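Local coordinates for Alpha/beta hydrolase fold-3 domain protein (Sulfolobus islandicus, PDB 5LK6) that probably hydrolyses carboxylic esters as a thermostable lipase-like carboxylesterase of the alpha/beta hydrolase fold, at residues E47-N59 and V122-N134. Numbering follows the deposited sequence.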
ATOM      1  N   GLU A  47     -23.568  13.407  11.903  1.00 44.56           N
ATOM      2  CA  GLU A  47     -25.011  13.721  11.659  1.00 41.60           C
ATOM      3  C   GLU A  47     -25.486  13.039  10.390  1.00 40.73           C
ATOM      4  O   GLU A  47     -24.700  12.732   9.512  1.00 37.44           O
ATOM      5  CB  GLU A  47     -25.334  15.231  11.610  1.00 41.75           C
ATOM      6  CG  GLU A  47     -24.339  16.067  10.821  1.00 47.94           C
ATOM      7  CD  GLU A  47     -24.824  17.478  10.504  1.00 49.90           C
ATOM      8  OE1 GLU A  47     -25.911  17.790  11.007  1.00 47.36           O
ATOM      9  OE2 GLU A  47     -24.129  18.244   9.745  1.00 50.48           O
ATOM     10  N   ASP A  48     -26.779  12.770  10.329  1.00 39.14           N
ATOM     11  CA  ASP A  48     -27.418  12.337   9.101  1.00 36.72           C
ATOM     12  C   ASP A  48     -27.992  13.549   8.406  1.00 35.21           C
ATOM     13  O   ASP A  48     -28.468  14.415   9.052  1.00 41.23           O
ATOM     14  CB  ASP A  48     -28.477  11.300   9.392  1.00 35.75           C
ATOM     15  CG  ASP A  48     -27.877   9.972   9.884  1.00 41.12           C
ATOM     16  OD1 ASP A  48     -26.877   9.494   9.287  1.00 46.09           O
ATOM     17  OD2 ASP A  48     -28.419   9.362  10.845  1.00 44.65           O
ATOM     18  N   ILE A  49     -27.875  13.632   7.088  1.00 35.22           N
ATOM     19  CA  ILE A  49     -28.455  14.712   6.331  1.00 35.89           C
ATOM     20  C   ILE A  49     -29.294  14.203   5.135  1.00 37.27           C
ATOM     21  O   ILE A  49     -29.462  12.963   4.970  1.00 36.36           O
ATOM     22  CB  ILE A  49     -27.387  15.739   5.916  1.00 36.34           C
ATOM     23  CG1 ILE A  49     -26.446  15.215   4.835  1.00 37.81           C
ATOM     24  CG2 ILE A  49     -26.597  16.146   7.120  1.00 37.38           C
ATOM     25  CD1 ILE A  49     -25.599  16.292   4.203  1.00 36.49           C
ATOM     26  N   LYS A  50     -29.853  15.174   4.387  1.00 35.40           N
ATOM     27  CA  LYS A  50     -30.770  14.960   3.266  1.00 39.51           C
ATOM     28  C   LYS A  50     -30.287  15.831   2.148  1.00 37.98           C
ATOM     29  O   LYS A  50     -30.342  17.038   2.276  1.00 38.39           O
ATOM     30  CB  LYS A  50     -32.196  15.438   3.579  1.00 44.85           C
ATOM     31  CG  LYS A  50     -32.900  14.774   4.735  1.00 46.88           C
ATOM     32  CD  LYS A  50     -33.256  13.342   4.448  1.00 50.48           C
ATOM     33  CE  LYS A  50     -34.447  12.946   5.309  1.00 57.43           C
ATOM     34  NZ  LYS A  50     -34.406  11.518   5.710  1.00 59.34           N
ATOM     35  N   ILE A  51     -29.840  15.237   1.050  1.00 36.79           N
ATOM     36  CA  ILE A  51     -29.259  15.989  -0.035  1.00 35.81           C
ATOM     37  C   ILE A  51     -30.337  16.081  -1.103  1.00 36.94           C
ATOM     38  O   ILE A  51     -30.906  15.066  -1.461  1.00 35.87           O
ATOM     39  CB  ILE A  51     -27.994  15.292  -0.571  1.00 33.22           C
ATOM     40  CG1 ILE A  51     -26.947  15.208   0.549  1.00 31.24           C
ATOM     41  CG2 ILE A  51     -27.452  16.032  -1.789  1.00 31.91           C
ATOM     42  CD1 ILE A  51     -25.596  14.718   0.059  1.00 30.51           C
ATOM     43  N   PRO A  52     -30.626  17.295  -1.602  1.00 39.38           N
ATOM     44  CA  PRO A  52     -31.680  17.465  -2.596  1.00 39.45           C
ATOM     45  C   PRO A  52     -31.250  17.032  -4.018  1.00 38.20           C
ATOM     46  O   PRO A  52     -30.786  17.838  -4.831  1.00 37.06           O
ATOM     47  CB  PRO A  52     -32.010  18.973  -2.491  1.00 39.55           C
ATOM     48  CG  PRO A  52     -30.735  19.608  -2.123  1.00 41.79           C
ATOM     49  CD  PRO A  52     -30.026  18.596  -1.233  1.00 42.38           C
ATOM     50  N   GLY A  53     -31.439  15.749  -4.311  1.00 37.94           N
ATOM     51  CA  GLY A  53     -31.071  15.188  -5.602  1.00 37.93           C
ATOM     52  C   GLY A  53     -32.007  15.523  -6.748  1.00 35.86           C
ATOM     53  O   GLY A  53     -33.163  15.778  -6.532  1.00 40.16           O
ATOM     54  N   SER A  54     -31.504  15.436  -7.977  1.00 33.96           N
ATOM     55  CA  SER A  54     -32.306  15.618  -9.180  1.00 32.62           C
ATOM     56  C   SER A  54     -33.507  14.631  -9.245  1.00 35.73           C
ATOM     57  O   SER A  54     -34.557  15.004  -9.734  1.00 32.53           O
ATOM     58  CB  SER A  54     -31.428  15.601 -10.466  1.00 29.83           C
ATOM     59  OG  SER A  54     -31.185  14.303 -11.028  1.00 29.88           O
ATOM     60  N   GLU A  55     -33.364  13.406  -8.726  1.00 38.66           N
ATOM     61  CA  GLU A  55     -34.439  12.390  -8.779  1.00 38.60           C
ATOM     62  C   GLU A  55     -34.908  11.863  -7.444  1.00 40.19           C
ATOM     63  O   GLU A  55     -35.890  11.127  -7.386  1.00 42.22           O
ATOM     64  CB  GLU A  55     -34.000  11.196  -9.641  1.00 38.02           C
ATOM     65  CG  GLU A  55     -34.076  11.469 -11.133  1.00 39.83           C
ATOM     66  CD  GLU A  55     -33.553  10.332 -11.976  1.00 43.13           C
ATOM     67  OE1 GLU A  55     -33.291   9.230 -11.408  1.00 41.26           O
ATOM     68  OE2 GLU A  55     -33.404  10.568 -13.206  1.00 47.93           O
ATOM     69  N   ALA A  56     -34.206  12.178  -6.369  1.00 42.65           N
ATOM     70  CA  ALA A  56     -34.620  11.692  -5.075  1.00 43.83           C
ATOM     71  C   ALA A  56     -34.049  12.542  -3.975  1.00 42.98           C
ATOM     72  O   ALA A  56     -33.154  13.336  -4.189  1.00 47.08           O
ATOM     73  CB  ALA A  56     -34.162  10.253  -4.899  1.00 46.45           C
ATOM     74  N   ASN A  57     -34.575  12.333  -2.791  1.00 44.50           N
ATOM     75  CA  ASN A  57     -34.018  12.895  -1.606  1.00 47.81           C
ATOM     76  C   ASN A  57     -33.014  11.894  -1.001  1.00 42.61           C
ATOM     77  O   ASN A  57     -33.398  10.877  -0.396  1.00 42.86           O
ATOM     78  CB  ASN A  57     -35.131  13.267  -0.624  1.00 55.82           C
ATOM     79  CG  ASN A  57     -34.818  14.549   0.094  1.00 70.57           C
ATOM     80  OD1 ASN A  57     -34.383  14.540   1.252  1.00 82.45           O
ATOM     81  ND2 ASN A  57     -34.948  15.669  -0.622  1.00 68.29           N
ATOM     82  N   ILE A  58     -31.731  12.235  -1.140  1.00 35.80           N
ATOM     83  CA  ILE A  58     -30.583  11.340  -0.856  1.00 33.22           C
ATOM     84  C   ILE A  58     -30.006  11.425   0.579  1.00 32.35           C
ATOM     85  O   ILE A  58     -29.368  12.430   0.953  1.00 31.35           O
ATOM     86  CB  ILE A  58     -29.412  11.618  -1.851  1.00 28.75           C
ATOM     87  CG1 ILE A  58     -29.883  11.540  -3.289  1.00 26.43           C
ATOM     88  CG2 ILE A  58     -28.288  10.634  -1.636  1.00 30.07           C
ATOM     89  CD1 ILE A  58     -29.037  12.398  -4.191  1.00 27.19           C
ATOM     90  N   ASN A  59     -30.174  10.360   1.358  1.00 30.60           N
ATOM     91  CA  ASN A  59     -29.541  10.306   2.653  1.00 31.80           C
ATOM     92  C   ASN A  59     -28.040  10.146   2.572  1.00 32.64           C
ATOM     93  O   ASN A  59     -27.538   9.445   1.718  1.00 32.22           O
ATOM     94  CB  ASN A  59     -30.091   9.191   3.471  1.00 34.99           C
ATOM     95  CG  ASN A  59     -31.528   9.409   3.805  1.00 38.65           C
ATOM     96  OD1 ASN A  59     -32.082  10.504   3.632  1.00 42.66           O
ATOM     97  ND2 ASN A  59     -32.152   8.370   4.255  1.00 39.92           N
ATOM     98  N   VAL A 122     -25.907   5.926 -10.061  1.00 19.33           N
ATOM     99  CA  VAL A 122     -24.881   6.807 -10.610  1.00 21.41           C
ATOM    100  C   VAL A 122     -25.365   8.224 -10.430  1.00 24.10           C
ATOM    101  O   VAL A 122     -24.621   9.084  -9.946  1.00 24.27           O
ATOM    102  CB  VAL A 122     -24.654   6.566 -12.127  1.00 21.39           C
ATOM    103  CG1 VAL A 122     -23.822   7.662 -12.778  1.00 20.19           C
ATOM    104  CG2 VAL A 122     -24.027   5.186 -12.378  1.00 22.69           C
ATOM    105  N   ILE A 123     -26.615   8.458 -10.844  1.00 26.79           N
ATOM    106  CA  ILE A 123     -27.213   9.769 -10.733  1.00 28.30           C
ATOM    107  C   ILE A 123     -27.252  10.282  -9.284  1.00 28.84           C
ATOM    108  O   ILE A 123     -26.917  11.430  -9.052  1.00 26.09           O
ATOM    109  CB  ILE A 123     -28.602   9.812 -11.364  1.00 31.80           C
ATOM    110  CG1 ILE A 123     -28.491   9.653 -12.900  1.00 32.12           C
ATOM    111  CG2 ILE A 123     -29.290  11.142 -11.029  1.00 31.84           C
ATOM    112  CD1 ILE A 123     -29.822   9.288 -13.541  1.00 35.18           C
ATOM    113  N   ASP A 124     -27.615   9.437  -8.322  1.00 28.30           N
ATOM    114  CA  ASP A 124     -27.519   9.830  -6.921  1.00 28.29           C
ATOM    115  C   ASP A 124     -26.082  10.162  -6.485  1.00 26.50           C
ATOM    116  O   ASP A 124     -25.844  11.165  -5.798  1.00 27.08           O
ATOM    117  CB  ASP A 124     -28.092   8.741  -6.004  1.00 30.22           C
ATOM    118  CG  ASP A 124     -29.618   8.600  -6.110  1.00 31.17           C
ATOM    119  OD1 ASP A 124     -30.255   9.361  -6.878  1.00 32.35           O
ATOM    120  OD2 ASP A 124     -30.185   7.725  -5.407  1.00 30.42           O
ATOM    121  N   SER A 125     -25.136   9.313  -6.862  1.00 26.21           N
ATOM    122  CA  SER A 125     -23.742   9.484  -6.471  1.00 25.41           C
ATOM    123  C   SER A 125     -23.164  10.799  -7.043  1.00 27.91           C
ATOM    124  O   SER A 125     -22.459  11.515  -6.336  1.00 28.81           O
ATOM    125  CB  SER A 125     -22.899   8.280  -6.908  1.00 23.18           C
ATOM    126  OG  SER A 125     -23.254   7.126  -6.179  1.00 20.71           O
ATOM    127  N   PHE A 126     -23.481  11.112  -8.293  1.00 27.42           N
ATOM    128  CA  PHE A 126     -23.116  12.387  -8.884  1.00 30.17           C
ATOM    129  C   PHE A 126     -23.790  13.583  -8.246  1.00 31.12           C
ATOM    130  O   PHE A 126     -23.154  14.576  -7.970  1.00 36.07           O
ATOM    131  CB  PHE A 126     -23.493  12.422 -10.341  1.00 32.47           C
ATOM    132  CG  PHE A 126     -23.089  13.691 -11.029  1.00 36.76           C
ATOM    133  CD1 PHE A 126     -21.738  13.952 -11.304  1.00 38.47           C
ATOM    134  CD2 PHE A 126     -24.051  14.640 -11.422  1.00 38.71           C
ATOM    135  CE1 PHE A 126     -21.345  15.129 -11.955  1.00 40.27           C
ATOM    136  CE2 PHE A 126     -23.667  15.822 -12.076  1.00 38.69           C
ATOM    137  CZ  PHE A 126     -22.319  16.072 -12.335  1.00 40.55           C
ATOM    138  N   ASP A 127     -25.093  13.519  -8.087  1.00 31.07           N
ATOM    139  CA  ASP A 127     -25.848  14.631  -7.534  1.00 29.17           C
ATOM    140  C   ASP A 127     -25.380  14.994  -6.144  1.00 30.69           C
ATOM    141  O   ASP A 127     -25.322  16.175  -5.840  1.00 30.53           O
ATOM    142  CB  ASP A 127     -27.350  14.307  -7.490  1.00 28.36           C
ATOM    143  CG  ASP A 127     -27.974  14.316  -8.852  1.00 28.20           C
ATOM    144  OD1 ASP A 127     -27.296  14.707  -9.816  1.00 28.14           O
ATOM    145  OD2 ASP A 127     -29.145  13.918  -8.969  1.00 29.86           O
ATOM    146  N   ALA A 128     -25.104  13.976  -5.309  1.00 31.67           N
ATOM    147  CA  ALA A 128     -24.506  14.157  -3.975  1.00 28.67           C
ATOM    148  C   ALA A 128     -23.113  14.775  -4.071  1.00 30.28           C
ATOM    149  O   ALA A 128     -22.822  15.737  -3.379  1.00 31.97           O
ATOM    150  CB  ALA A 128     -24.463  12.852  -3.211  1.00 25.99           C
ATOM    151  N   THR A 129     -22.268  14.277  -4.965  1.00 29.49           N
ATOM    152  CA  THR A 129     -20.948  14.858  -5.127  1.00 30.10           C
ATOM    153  C   THR A 129     -21.044  16.346  -5.500  1.00 30.46           C
ATOM    154  O   THR A 129     -20.370  17.192  -4.919  1.00 31.11           O
ATOM    155  CB  THR A 129     -20.104  14.071  -6.152  1.00 28.22           C
ATOM    156  OG1 THR A 129     -19.903  12.760  -5.637  1.00 29.33           O
ATOM    157  CG2 THR A 129     -18.744  14.717  -6.388  1.00 26.96           C
ATOM    158  N   ASN A 130     -21.913  16.641  -6.443  1.00 30.90           N
ATOM    159  CA  ASN A 130     -22.090  17.971  -6.965  1.00 30.89           C
ATOM    160  C   ASN A 130     -22.610  18.906  -5.890  1.00 29.65           C
ATOM    161  O   ASN A 130     -22.127  20.039  -5.723  1.00 29.27           O
ATOM    162  CB  ASN A 130     -23.042  17.892  -8.129  1.00 34.93           C
ATOM    163  CG  ASN A 130     -23.096  19.164  -8.927  1.00 39.78           C
ATOM    164  OD1 ASN A 130     -22.214  19.506  -9.725  1.00 43.47           O
ATOM    165  ND2 ASN A 130     -24.177  19.843  -8.757  1.00 42.05           N
ATOM    166  N   TRP A 131     -23.536  18.417  -5.106  1.00 26.63           N
ATOM    167  CA  TRP A 131     -24.093  19.224  -4.067  1.00 30.88           C
ATOM    168  C   TRP A 131     -23.109  19.490  -2.935  1.00 33.37           C
ATOM    169  O   TRP A 131     -23.017  20.628  -2.469  1.00 33.98           O
ATOM    170  CB  TRP A 131     -25.331  18.563  -3.500  1.00 31.90           C
ATOM    171  CG  TRP A 131     -26.026  19.347  -2.478  1.00 35.24           C
ATOM    172  CD1 TRP A 131     -27.027  20.295  -2.692  1.00 34.37           C
ATOM    173  CD2 TRP A 131     -25.832  19.272  -1.048  1.00 33.44           C
ATOM    174  NE1 TRP A 131     -27.461  20.782  -1.478  1.00 35.09           N
ATOM    175  CE2 TRP A 131     -26.768  20.183  -0.453  1.00 32.59           C
ATOM    176  CE3 TRP A 131     -25.006  18.504  -0.219  1.00 31.22           C
ATOM    177  CZ2 TRP A 131     -26.887  20.351   0.935  1.00 29.99           C
ATOM    178  CZ3 TRP A 131     -25.104  18.680   1.186  1.00 32.61           C
ATOM    179  CH2 TRP A 131     -26.043  19.614   1.741  1.00 32.94           C
ATOM    180  N   VAL A 132     -22.398  18.448  -2.483  1.00 33.50           N
ATOM    181  CA  VAL A 132     -21.403  18.611  -1.419  1.00 32.88           C
ATOM    182  C   VAL A 132     -20.316  19.632  -1.861  1.00 34.15           C
ATOM    183  O   VAL A 132     -19.910  20.493  -1.096  1.00 36.02           O
ATOM    184  CB  VAL A 132     -20.797  17.260  -0.995  1.00 31.25           C
ATOM    185  CG1 VAL A 132     -19.518  17.444  -0.153  1.00 32.93           C
ATOM    186  CG2 VAL A 132     -21.824  16.431  -0.249  1.00 29.93           C
ATOM    187  N   TYR A 133     -19.887  19.531  -3.103  1.00 32.67           N
ATOM    188  CA  TYR A 133     -18.913  20.427  -3.674  1.00 34.06           C
ATOM    189  C   TYR A 133     -19.357  21.897  -3.715  1.00 37.27           C
ATOM    190  O   TYR A 133     -18.514  22.769  -3.649  1.00 42.27           O
ATOM    191  CB  TYR A 133     -18.630  19.938  -5.083  1.00 32.54           C
ATOM    192  CG  TYR A 133     -17.637  20.725  -5.891  1.00 35.66           C
ATOM    193  CD1 TYR A 133     -16.309  20.432  -5.835  1.00 36.42           C
ATOM    194  CD2 TYR A 133     -18.046  21.745  -6.756  1.00 36.90           C
ATOM    195  CE1 TYR A 133     -15.400  21.126  -6.603  1.00 42.08           C
ATOM    196  CE2 TYR A 133     -17.151  22.445  -7.525  1.00 35.25           C
ATOM    197  CZ  TYR A 133     -15.834  22.132  -7.437  1.00 39.53           C
ATOM    198  OH  TYR A 133     -14.904  22.764  -8.197  1.00 42.41           O
ATOM    199  N   ASN A 134     -20.668  22.153  -3.855  1.00 39.49           N
ATOM    200  CA  ASN A 134     -21.249  23.511  -3.911  1.00 35.27           C
ATOM    201  C   ASN A 134     -21.699  23.996  -2.556  1.00 34.81           C
ATOM    202  O   ASN A 134     -22.364  24.972  -2.490  1.00 38.34           O
ATOM    203  CB  ASN A 134     -22.473  23.538  -4.831  1.00 32.41           C
ATOM    204  CG  ASN A 134     -22.100  23.376  -6.271  1.00 33.37           C
ATOM    205  OD1 ASN A 134     -21.063  23.855  -6.731  1.00 34.27           O
ATOM    206  ND2 ASN A 134     -22.933  22.700  -7.000  1.00 34.84           N
TER
HETATM  207  O   HOH W   1     -30.903  12.029  -7.444  1.00 31.36           O
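Strand 47-52, paired with strand 57-59 in a hairpin, runs nearly square to helix 122-133, the axes 8.6 Å apart at 100°, and nears it at I51 and A128, whose CA atoms are 6.4 Å apart. With CG anti to the backbone N (chi1 -177°), W131 carries its flat indole out to the hairpin, where P52 and I51 meet it. P52 CD sits over the five-membered ring of W131, 3.7 Å from the centroid, a CH-pi contact suited to proline's polarised ring hydrogens. On the same side of the ring plane I51 CG2 lies 3.7 Å from W131 CG, while I51 CD1 reaches the methyl of A128, small enough to let the strand come close. Replacing W131 by alanine is likely to leave P52 and I51 without the indole they rest on, opening a gap between strand and helix. The hairpin forms the edge of the central alpha/beta hydrolase sheet, and the helix packs on one side of that sheet, touching V106 and V108 through V132 and A128. From strand 57-59, I58 CD1 packs on the helix backbone, 3.8 Å from D124 O. At the turn, short S54 suits D127, giving its OD2 both hydroxyl (S54 OG, 2.9 Å, syn lone pair) and S54 N (3.0 Å, from above the carboxylate plane). A water links E55 N to D124 OD1 and D127 OD2. R111 salt-bridges D124 and E55, probably offsetting their like charges.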